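Local structure of beta-1,4-galactanase (Thielavia heterothallica, 1HJS) at residues S324-S327 with V328-R331; Y295-P298 with A299-H302; W183-G186 with T187-W191; S228-D231 with N232-K235. The protein hydrolyses the beta-1,4-galactosidic linkages of type I arabinogalactans, as a clan GH-A glycoside hydrolase of family 53. All blocks are in the same frame, centred on the assembly; numbering follows the deposited sequence.

Contact 1. Residues S324-S327 with V328-R331; sequences SSLS and VFQR
R331 reaches back along its own turn and lays the edge of its guanidinium against S327: NH1 donates to S327 OG at 3.1 Å in a nearly straight bond (169°), with the hydroxyl lying in the guanidinium plane. The arginine gets there by a bend at chi3 (-71°), which also sets one face of the guanidinium over the CA of V328. At the same edge R331 NH2 gives a hydrogen to water 1, 2.7 Å from its oxygen, and that water donates in turn to the carbonyl O of S324. With an alanine in place of S327, NH1 would probably lose its in-plane acceptor, leaving the guanidinium freer to swing. L326 and F329 make the apolar counterpart, crossing at a slant with L326 CD1 4.1 Å from F329 CE2; the carbonyl O of L326 sits at the ring edge, 3.2 Å from F329 CD2. Beyond the segments, L326 packs on F316 and V328 on I277 and T278. Two i to i+3 bonds, V328 N to S325 O (3.0 Å) and Q330 N to S327 O (2.9 Å), mark the short 3-10 helix near the C-terminus, packed against helix 270-285, which precedes strand eight of the TIM barrel.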
loop_
_atom_site.group_PDB
_atom_site.type_symbol
_atom_site.label_atom_id
_atom_site.label_comp_id
_atom_site.label_asym_id
_atom_site.label_seq_id
_atom_site.Cartn_x
_atom_site.Cartn_y
_atom_site.Cartn_z
ATOM N N SER A 324 9.669 14.990 -14.242
ATOM C CA SER A 324 9.568 14.228 -15.482
ATOM C C SER A 324 9.343 12.732 -15.259
ATOM O O SER A 324 8.810 12.043 -16.128
ATOM C CB SER A 324 10.838 14.426 -16.311
ATOM O OG SER A 324 11.971 13.965 -15.594
ATOM N N SER A 325 9.751 12.231 -14.101
ATOM C CA SER A 325 9.601 10.810 -13.806
ATOM C C SER A 325 8.152 10.347 -13.633
ATOM O O SER A 325 7.853 9.168 -13.796
ATOM C CB SER A 325 10.396 10.463 -12.548
ATOM O OG SER A 325 10.024 11.318 -11.480
ATOM N N LEU A 326 7.251 11.272 -13.318
ATOM C CA LEU A 326 5.851 10.915 -13.097
ATOM C C LEU A 326 5.185 10.289 -14.325
ATOM O O LEU A 326 4.231 9.520 -14.196
ATOM C CB LEU A 326 5.058 12.152 -12.642
ATOM C CG LEU A 326 3.735 11.884 -11.908
ATOM C CD1 LEU A 326 3.992 11.109 -10.617
ATOM C CD2 LEU A 326 3.037 13.195 -11.621
ATOM N N SER A 327 5.687 10.608 -15.515
ATOM C CA SER A 327 5.105 10.063 -16.738
ATOM C C SER A 327 5.395 8.575 -16.925
ATOM O O SER A 327 4.889 7.955 -17.859
ATOM C CB SER A 327 5.616 10.833 -17.961
ATOM O OG SER A 327 7.013 10.648 -18.124
ATOM N N VAL A 328 6.208 8.004 -16.040
ATOM C CA VAL A 328 6.549 6.589 -16.133
ATOM C C VAL A 328 5.294 5.720 -16.109
ATOM O O VAL A 328 5.251 4.649 -16.715
ATOM C CB VAL A 328 7.489 6.159 -14.973
ATOM C CG1 VAL A 328 6.750 6.205 -13.645
ATOM C CG2 VAL A 328 8.040 4.762 -15.240
ATOM N N PHE A 329 4.260 6.191 -15.422
ATOM C CA PHE A 329 3.018 5.433 -15.327
ATOM C C PHE A 329 2.289 5.296 -16.659
ATOM O O PHE A 329 1.315 4.549 -16.775
ATOM C CB PHE A 329 2.126 6.061 -14.259
ATOM C CG PHE A 329 2.711 5.973 -12.881
ATOM C CD1 PHE A 329 2.734 4.754 -12.200
ATOM C CD2 PHE A 329 3.302 7.081 -12.292
ATOM C CE1 PHE A 329 3.340 4.647 -10.952
ATOM C CE2 PHE A 329 3.912 6.987 -11.046
ATOM C CZ PHE A 329 3.931 5.763 -10.374
ATOM N N GLN A 330 2.778 6.008 -17.669
ATOM C CA GLN A 330 2.194 5.938 -19.004
ATOM C C GLN A 330 2.870 4.829 -19.805
ATOM O O GLN A 330 2.424 4.490 -20.900
ATOM C CB GLN A 330 2.412 7.257 -19.753
ATOM C CG GLN A 330 1.581 8.430 -19.266
ATOM C CD GLN A 330 1.918 9.718 -19.996
ATOM O OE1 GLN A 330 1.176 10.702 -19.923
ATOM N NE2 GLN A 330 3.045 9.726 -20.695
ATOM N N ARG A 331 3.943 4.264 -19.257
ATOM C CA ARG A 331 4.705 3.253 -19.977
ATOM C C ARG A 331 4.831 1.871 -19.341
ATOM O O ARG A 331 5.664 1.076 -19.776
ATOM C CB ARG A 331 6.109 3.802 -20.255
ATOM C CG ARG A 331 6.111 5.204 -20.866
ATOM C CD ARG A 331 7.519 5.656 -21.234
ATOM N NE ARG A 331 8.351 5.958 -20.070
ATOM C CZ ARG A 331 8.314 7.103 -19.394
ATOM N NH1 ARG A 331 7.482 8.070 -19.761
ATOM N NH2 ARG A 331 9.123 7.291 -18.360
HETATM O O HOH W 1 9.613 9.662 -17.277
#

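Contact 2. Residues Y295-P298 with A299-H302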
loop_
_atom_site.group_PDB
_atom_site.type_symbol
_atom_site.label_atom_id
_atom_site.label_comp_id
_atom_site.label_asym_id
_atom_site.label_seq_id
_atom_site.Cartn_x
_atom_site.Cartn_y
_atom_site.Cartn_z
ATOM N N TYR A 295 3.540 3.378 -6.239
ATOM C CA TYR A 295 4.652 4.167 -5.711
ATOM C C TYR A 295 4.137 4.807 -4.425
ATOM O O TYR A 295 3.012 5.306 -4.396
ATOM C CB TYR A 295 5.054 5.265 -6.697
ATOM C CG TYR A 295 6.399 5.876 -6.374
ATOM C CD1 TYR A 295 7.573 5.327 -6.888
ATOM C CD2 TYR A 295 6.503 6.964 -5.512
ATOM C CE1 TYR A 295 8.819 5.845 -6.550
ATOM C CE2 TYR A 295 7.753 7.495 -5.163
ATOM C CZ TYR A 295 8.902 6.927 -5.686
ATOM O OH TYR A 295 10.134 7.422 -5.342
ATOM N N TRP A 296 4.939 4.816 -3.366
ATOM C CA TRP A 296 4.456 5.386 -2.112
ATOM C C TRP A 296 4.709 6.873 -1.890
ATOM O O TRP A 296 5.860 7.318 -1.839
ATOM C CB TRP A 296 5.022 4.610 -0.916
ATOM C CG TRP A 296 4.284 4.895 0.363
ATOM C CD1 TRP A 296 2.990 4.566 0.650
ATOM C CD2 TRP A 296 4.783 5.593 1.512
ATOM N NE1 TRP A 296 2.650 5.014 1.904
ATOM C CE2 TRP A 296 3.733 5.649 2.457
ATOM C CE3 TRP A 296 6.015 6.179 1.837
ATOM C CZ2 TRP A 296 3.877 6.268 3.707
ATOM C CZ3 TRP A 296 6.159 6.796 3.077
ATOM C CH2 TRP A 296 5.094 6.837 3.997
ATOM N N GLU A 297 3.618 7.630 -1.761
ATOM C CA GLU A 297 3.665 9.066 -1.478
ATOM C C GLU A 297 4.604 9.919 -2.336
ATOM O O GLU A 297 5.467 10.634 -1.817
ATOM C CB GLU A 297 3.998 9.255 0.004
ATOM C CG GLU A 297 2.880 8.802 0.936
ATOM C CD GLU A 297 1.745 9.817 1.013
ATOM O OE1 GLU A 297 1.760 10.794 0.235
ATOM O OE2 GLU A 297 0.837 9.634 1.847
ATOM N N PRO A 298 4.415 9.896 -3.660
ATOM C CA PRO A 298 5.269 10.678 -4.558
ATOM C C PRO A 298 5.173 12.197 -4.389
ATOM O O PRO A 298 6.108 12.921 -4.741
ATOM C CB PRO A 298 4.805 10.234 -5.939
ATOM C CG PRO A 298 3.338 10.020 -5.726
ATOM C CD PRO A 298 3.307 9.268 -4.404
ATOM N N ALA A 299 4.061 12.673 -3.834
ATOM C CA ALA A 299 3.844 14.110 -3.678
ATOM C C ALA A 299 3.964 14.674 -2.265
ATOM O O ALA A 299 3.596 15.828 -2.030
ATOM C CB ALA A 299 2.476 14.482 -4.264
ATOM N N TRP A 300 4.485 13.884 -1.331
ATOM C CA TRP A 300 4.624 14.337 0.053
ATOM C C TRP A 300 5.934 15.111 0.205
ATOM O O TRP A 300 6.870 14.663 0.884
ATOM C CB TRP A 300 4.612 13.128 0.992
ATOM C CG TRP A 300 4.254 13.454 2.406
ATOM C CD1 TRP A 300 4.129 14.699 2.963
ATOM C CD2 TRP A 300 3.997 12.516 3.458
ATOM N NE1 TRP A 300 3.813 14.589 4.293
ATOM C CE2 TRP A 300 3.725 13.261 4.623
ATOM C CE3 TRP A 300 3.973 11.115 3.526
ATOM C CZ2 TRP A 300 3.430 12.654 5.850
ATOM C CZ3 TRP A 300 3.682 10.509 4.748
ATOM C CH2 TRP A 300 3.415 11.282 5.893
ATOM N N ILE A 301 5.989 16.284 -0.416
ATOM C CA ILE A 301 7.194 17.101 -0.398
ATOM C C ILE A 301 7.667 17.618 0.962
ATOM O O ILE A 301 8.840 17.960 1.107
ATOM C CB ILE A 301 7.064 18.278 -1.391
ATOM C CG1 ILE A 301 5.925 19.210 -0.976
ATOM C CG2 ILE A 301 6.818 17.731 -2.796
ATOM C CD1 ILE A 301 5.759 20.404 -1.903
ATOM N N HIS A 302 6.783 17.673 1.956
ATOM C CA HIS A 302 7.193 18.131 3.279
ATOM C C HIS A 302 7.733 16.976 4.125
ATOM O O HIS A 302 8.063 17.144 5.299
ATOM C CB HIS A 302 6.037 18.830 4.002
ATOM C CG HIS A 302 5.771 20.216 3.500
ATOM N ND1 HIS A 302 4.600 20.570 2.864
ATOM C CD2 HIS A 302 6.540 21.331 3.517
ATOM C CE1 HIS A 302 4.659 21.842 2.510
ATOM N NE2 HIS A 302 5.826 22.328 2.895
HETATM O O HOH W 2 1.739 11.708 -2.383
#
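W296 and W300 both carry their CG anti to the backbone N (chi1 -164° and -159°), and across the turn between them the indoles run side by side, pointing the same way. They meet where W296 CH2 comes to 4.0 Å from W300 CZ3, lying at the edge of the W300 ring and near its plane. E297 fills the angle between the two: its CG lies over the centre of the W296 ring, 3.6 Å above the plane, and the bend at chi2 (-78°) brings E297 CD to 3.6 Å from W300 CE3. E297 OE1 accepts from water 2 at 2.8 Å, and the same water takes the N-H of A299 at 2.9 Å; outside the segments OE1 is hydrogen-bonded to S11 OG, and OE2 forms a salt bridge with R47. The backbone bond from W300 N to E297 O is weak at 3.4 Å, closing a type I beta turn from E297 to W300, and W300 is then the centre of an inverse gamma turn. W296 ends the eighth strand of the barrel, its side chain about 4 Å from that of E245, the probable nucleophile, so the turn belongs to the loop after strand eight at the catalytic end of a TIM barrel.

Contact 3. Residues W183-G186 with T187-W191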
loop_
_atom_site.group_PDB
_atom_site.type_symbol
_atom_site.label_atom_id
_atom_site.label_comp_id
_atom_site.label_asym_id
_atom_site.label_seq_id
_atom_site.Cartn_x
_atom_site.Cartn_y
_atom_site.Cartn_z
ATOM N N TRP A 183 10.888 -9.185 -1.184
ATOM C CA TRP A 183 12.042 -9.930 -1.680
ATOM C C TRP A 183 12.392 -11.124 -0.795
ATOM O O TRP A 183 13.126 -12.017 -1.216
ATOM C CB TRP A 183 13.264 -9.011 -1.748
ATOM C CG TRP A 183 13.526 -8.301 -0.451
ATOM C CD1 TRP A 183 13.064 -7.067 -0.084
ATOM C CD2 TRP A 183 14.259 -8.805 0.674
ATOM N NE1 TRP A 183 13.462 -6.773 1.195
ATOM C CE2 TRP A 183 14.199 -7.820 1.685
ATOM C CE3 TRP A 183 14.961 -9.992 0.926
ATOM C CZ2 TRP A 183 14.815 -7.984 2.930
ATOM C CZ3 TRP A 183 15.575 -10.155 2.170
ATOM C CH2 TRP A 183 15.497 -9.153 3.153
ATOM N N ASP A 184 11.870 -11.124 0.427
ATOM C CA ASP A 184 12.153 -12.181 1.399
ATOM C C ASP A 184 11.187 -13.358 1.304
ATOM O O ASP A 184 10.215 -13.430 2.058
ATOM C CB ASP A 184 12.113 -11.585 2.811
ATOM C CG ASP A 184 12.592 -12.554 3.876
ATOM O OD1 ASP A 184 12.866 -13.726 3.551
ATOM O OD2 ASP A 184 12.689 -12.131 5.050
ATOM N N TRP A 185 11.461 -14.280 0.384
ATOM C CA TRP A 185 10.611 -15.452 0.198
ATOM C C TRP A 185 10.441 -16.254 1.487
ATOM O O TRP A 185 9.330 -16.667 1.830
ATOM C CB TRP A 185 11.185 -16.360 -0.902
ATOM C CG TRP A 185 10.591 -17.748 -0.923
ATOM C CD1 TRP A 185 11.267 -18.931 -0.785
ATOM C CD2 TRP A 185 9.206 -18.095 -1.077
ATOM N NE1 TRP A 185 10.388 -19.990 -0.840
ATOM C CE2 TRP A 185 9.118 -19.505 -1.019
ATOM C CE3 TRP A 185 8.031 -17.353 -1.258
ATOM C CZ2 TRP A 185 7.902 -20.186 -1.138
ATOM C CZ3 TRP A 185 6.819 -18.031 -1.376
ATOM C CH2 TRP A 185 6.766 -19.434 -1.315
ATOM N N GLY A 186 11.543 -16.475 2.198
ATOM C CA GLY A 186 11.472 -17.237 3.436
ATOM C C GLY A 186 10.400 -16.729 4.383
ATOM O O GLY A 186 9.635 -17.510 4.954
ATOM N N THR A 187 10.330 -15.414 4.546
ATOM C CA THR A 187 9.344 -14.824 5.439
ATOM C C THR A 187 7.930 -14.879 4.864
ATOM O O THR A 187 6.977 -15.180 5.587
ATOM C CB THR A 187 9.725 -13.371 5.784
ATOM O OG1 THR A 187 10.970 -13.376 6.498
ATOM C CG2 THR A 187 8.651 -12.722 6.653
ATOM N N GLN A 188 7.789 -14.593 3.572
ATOM C CA GLN A 188 6.471 -14.650 2.939
ATOM C C GLN A 188 5.913 -16.065 3.129
ATOM O O GLN A 188 4.768 -16.249 3.541
ATOM C CB GLN A 188 6.566 -14.358 1.435
ATOM C CG GLN A 188 7.079 -12.963 1.049
ATOM C CD GLN A 188 6.130 -11.840 1.439
ATOM O OE1 GLN A 188 4.914 -11.950 1.278
ATOM N NE2 GLN A 188 6.686 -10.742 1.936
ATOM N N ASN A 189 6.745 -17.060 2.831
ATOM C CA ASN A 189 6.344 -18.455 2.942
ATOM C C ASN A 189 6.018 -18.842 4.378
ATOM O O ASN A 189 5.010 -19.499 4.641
ATOM C CB ASN A 189 7.450 -19.357 2.391
ATOM C CG ASN A 189 7.036 -20.812 2.339
ATOM O OD1 ASN A 189 5.932 -21.141 1.901
ATOM N ND2 ASN A 189 7.925 -21.695 2.774
ATOM N N TRP A 190 6.874 -18.429 5.303
ATOM C CA TRP A 190 6.677 -18.714 6.719
ATOM C C TRP A 190 5.327 -18.170 7.202
ATOM O O TRP A 190 4.567 -18.862 7.885
ATOM C CB TRP A 190 7.820 -18.074 7.513
ATOM C CG TRP A 190 7.626 -18.002 8.999
ATOM C CD1 TRP A 190 7.744 -19.023 9.901
ATOM C CD2 TRP A 190 7.318 -16.826 9.760
ATOM N NE1 TRP A 190 7.533 -18.551 11.179
ATOM C CE2 TRP A 190 7.269 -17.208 11.120
ATOM C CE3 TRP A 190 7.077 -15.486 9.422
ATOM C CZ2 TRP A 190 6.992 -16.296 12.144
ATOM C CZ3 TRP A 190 6.799 -14.577 10.442
ATOM C CH2 TRP A 190 6.758 -14.992 11.790
ATOM N N TRP A 191 5.029 -16.930 6.828
ATOM C CA TRP A 191 3.794 -16.282 7.247
ATOM C C TRP A 191 2.534 -16.939 6.683
ATOM O O TRP A 191 1.668 -17.383 7.441
ATOM C CB TRP A 191 3.817 -14.802 6.845
ATOM C CG TRP A 191 2.811 -13.965 7.586
ATOM C CD1 TRP A 191 3.014 -13.278 8.751
ATOM C CD2 TRP A 191 1.449 -13.727 7.213
ATOM N NE1 TRP A 191 1.865 -12.625 9.123
ATOM C CE2 TRP A 191 0.888 -12.884 8.196
ATOM C CE3 TRP A 191 0.646 -14.147 6.141
ATOM C CZ2 TRP A 191 -0.442 -12.445 8.143
ATOM C CZ3 TRP A 191 -0.679 -13.711 6.087
ATOM C CH2 TRP A 191 -1.207 -12.869 7.083
#
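T187 and D184 hold each other through two side-chain bonds. The threonine hydroxyl OG1 donates to D184 OD2 at 2.6 Å, coming from above the carboxylate plane, while T187 N makes a weaker bond to D184 OD1 at 3.2 Å. One carboxylate oxygen thus serves the hydroxyl and the other the amide. D184 can do this because its CG stands anti to the backbone N (chi1 -172°), which swings the carboxylate over the opening turn of the helix. Its own carbonyl takes the first helical bond, from Q188 N at 3.1 Å.

This is the N-cap of helix 185-196, the helix of the beta-alpha-beta unit between strands 174-179 and 208-212. With an alanine at D184, T187 would probably lose the acceptor for its hydroxyl and the first turn its side-chain cap. A di(hydroxyethyl)ether molecule, probably from the crystallisation liquor, also sits at this end, its O1 accepting a hydrogen bond from G186 N.

One turn on, N189 lies across W185. Its CB stands over the six-membered ring, 3.7 Å from the centroid and 12° off the normal, a CH-pi contact; the amide continues over the ring rim, its plane only 16° from the ring plane, with N189 CG 3.6 Å from W185 CZ2. The bond from N189 N to W185 O, at 2.8 Å, fixes the spacing of the two residues. Further out, N189 touches W237 and Q188 meets L179 of the barrel wall, while the rings of W190 and W191 each meet W150 edge-to-face.

Contact 4. Residues S228-D231 with N232-K235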
loop_
_atom_site.group_PDB
_atom_site.type_symbol
_atom_site.label_atom_id
_atom_site.label_comp_id
_atom_site.label_asym_id
_atom_site.label_seq_id
_atom_site.Cartn_x
_atom_site.Cartn_y
_atom_site.Cartn_z
ATOM N N SER A 228 12.307 -13.849 -7.760
ATOM C CA SER A 228 12.241 -15.213 -7.240
ATOM C C SER A 228 11.141 -15.375 -6.193
ATOM O O SER A 228 10.384 -16.347 -6.222
ATOM C CB SER A 228 13.592 -15.606 -6.637
ATOM O OG SER A 228 13.565 -16.946 -6.185
ATOM N N SER A 229 11.057 -14.425 -5.266
ATOM C CA SER A 229 10.045 -14.480 -4.212
ATOM C C SER A 229 8.630 -14.423 -4.789
ATOM O O SER A 229 7.791 -15.259 -4.468
ATOM C CB SER A 229 10.248 -13.326 -3.226
ATOM O OG SER A 229 9.311 -13.383 -2.167
ATOM N N LEU A 230 8.367 -13.439 -5.643
ATOM C CA LEU A 230 7.041 -13.307 -6.236
ATOM C C LEU A 230 6.684 -14.557 -7.040
ATOM O O LEU A 230 5.564 -15.053 -6.950
ATOM C CB LEU A 230 6.973 -12.055 -7.121
ATOM C CG LEU A 230 7.201 -10.720 -6.396
ATOM C CD1 LEU A 230 6.927 -9.565 -7.350
ATOM C CD2 LEU A 230 6.290 -10.620 -5.178
ATOM N N ASP A 231 7.636 -15.073 -7.813
ATOM C CA ASP A 231 7.391 -16.286 -8.594
ATOM C C ASP A 231 6.968 -17.425 -7.664
ATOM O O ASP A 231 6.036 -18.167 -7.959
ATOM C CB ASP A 231 8.654 -16.707 -9.353
ATOM C CG ASP A 231 8.739 -16.109 -10.756
ATOM O OD1 ASP A 231 7.815 -15.382 -11.183
ATOM O OD2 ASP A 231 9.743 -16.382 -11.445
ATOM N N ASN A 232 7.663 -17.558 -6.537
ATOM C CA ASN A 232 7.356 -18.617 -5.580
ATOM C C ASN A 232 5.977 -18.436 -4.955
ATOM O O ASN A 232 5.241 -19.407 -4.759
ATOM C CB ASN A 232 8.424 -18.670 -4.485
ATOM C CG ASN A 232 9.764 -19.156 -5.007
ATOM O OD1 ASN A 232 9.847 -19.721 -6.096
ATOM N ND2 ASN A 232 10.816 -18.949 -4.228
ATOM N N MET A 233 5.634 -17.192 -4.635
ATOM C CA MET A 233 4.334 -16.895 -4.045
ATOM C C MET A 233 3.234 -17.238 -5.042
ATOM O O MET A 233 2.202 -17.814 -4.681
ATOM C CB MET A 233 4.241 -15.413 -3.685
ATOM C CG MET A 233 5.187 -14.985 -2.577
ATOM S SD MET A 233 5.282 -13.189 -2.403
ATOM C CE MET A 233 3.584 -12.807 -1.922
ATOM N N ALA A 234 3.466 -16.881 -6.302
ATOM C CA ALA A 234 2.495 -17.121 -7.368
ATOM C C ALA A 234 2.215 -18.597 -7.609
ATOM O O ALA A 234 1.063 -19.015 -7.708
ATOM C CB ALA A 234 2.971 -16.472 -8.663
ATOM N N LYS A 235 3.261 -19.400 -7.707
ATOM C CA LYS A 235 3.024 -20.803 -7.973
ATOM C C LYS A 235 2.537 -21.580 -6.754
ATOM O O LYS A 235 1.939 -22.642 -6.898
ATOM C CB LYS A 235 4.273 -21.448 -8.554
ATOM C CG LYS A 235 5.209 -21.967 -7.525
ATOM C CD LYS A 235 5.703 -23.334 -7.927
ATOM C CE LYS A 235 7.043 -23.247 -8.612
ATOM N NZ LYS A 235 7.677 -24.581 -8.765
HETATM O O HOH W 3 11.775 -18.810 -7.651
#
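N232 and S228 share water 3 one turn apart on the helix: the water donates to N232 OD1 at 2.6 Å and stands 3.0 Å from S228 OG, hydrogen-bonded to it as well. The asparagine CG, anti to its carbonyl carbon (chi1 -69°), leans back over the carbonyl of S228, and that O accepts from N232 N at 3.0 Å. The next three carbonyls are satisfied in the same i to i+4 way. S229 O takes M233 N at 2.9 Å, L230 O takes A234 N at 2.9 Å, and D231 O takes K235 N at 3.0 Å. Two polar ends look elsewhere for partners: S229 OG is hydrogen-bonded to G182 O, and D231 OD1 forms a salt bridge with K227, one turn earlier. On the buried face the thioether takes over. M233 SD lies 3.9 Å from L230 CD2, and both side chains reach V211 of strand 208-212, with L230 also on I241 of strand 240-245. A regular alpha-helix with an apolar face toward the strands and a hydrated polar face is the usual outer layer of a TIM barrel, here the helix between strands six and seven.

How the contacts relate
Contacts 3 and 4 sit on neighbouring helices, 185-196 and 223-237, with centres about 10 Å apart. W185 bridges them, its CA 3.4 Å from S229 OG and its CZ3 3.6 Å from M233 N. Contacts 1 and 2 form the other pair, joined where F329 CZ packs 3.9 Å from Y295 CB. Contact 2 is the buried one and the nearest to the catalytic glutamates, with a salt-bridged, hydrogen-bonded carboxylate beside two indoles. Contact 3 is a surface helix start, capped by a carboxylate. Contacts 1 and 4 are partly buried: a 3-10 turn with an arginine-serine bond in one, regular alpha-helical bonding in the other.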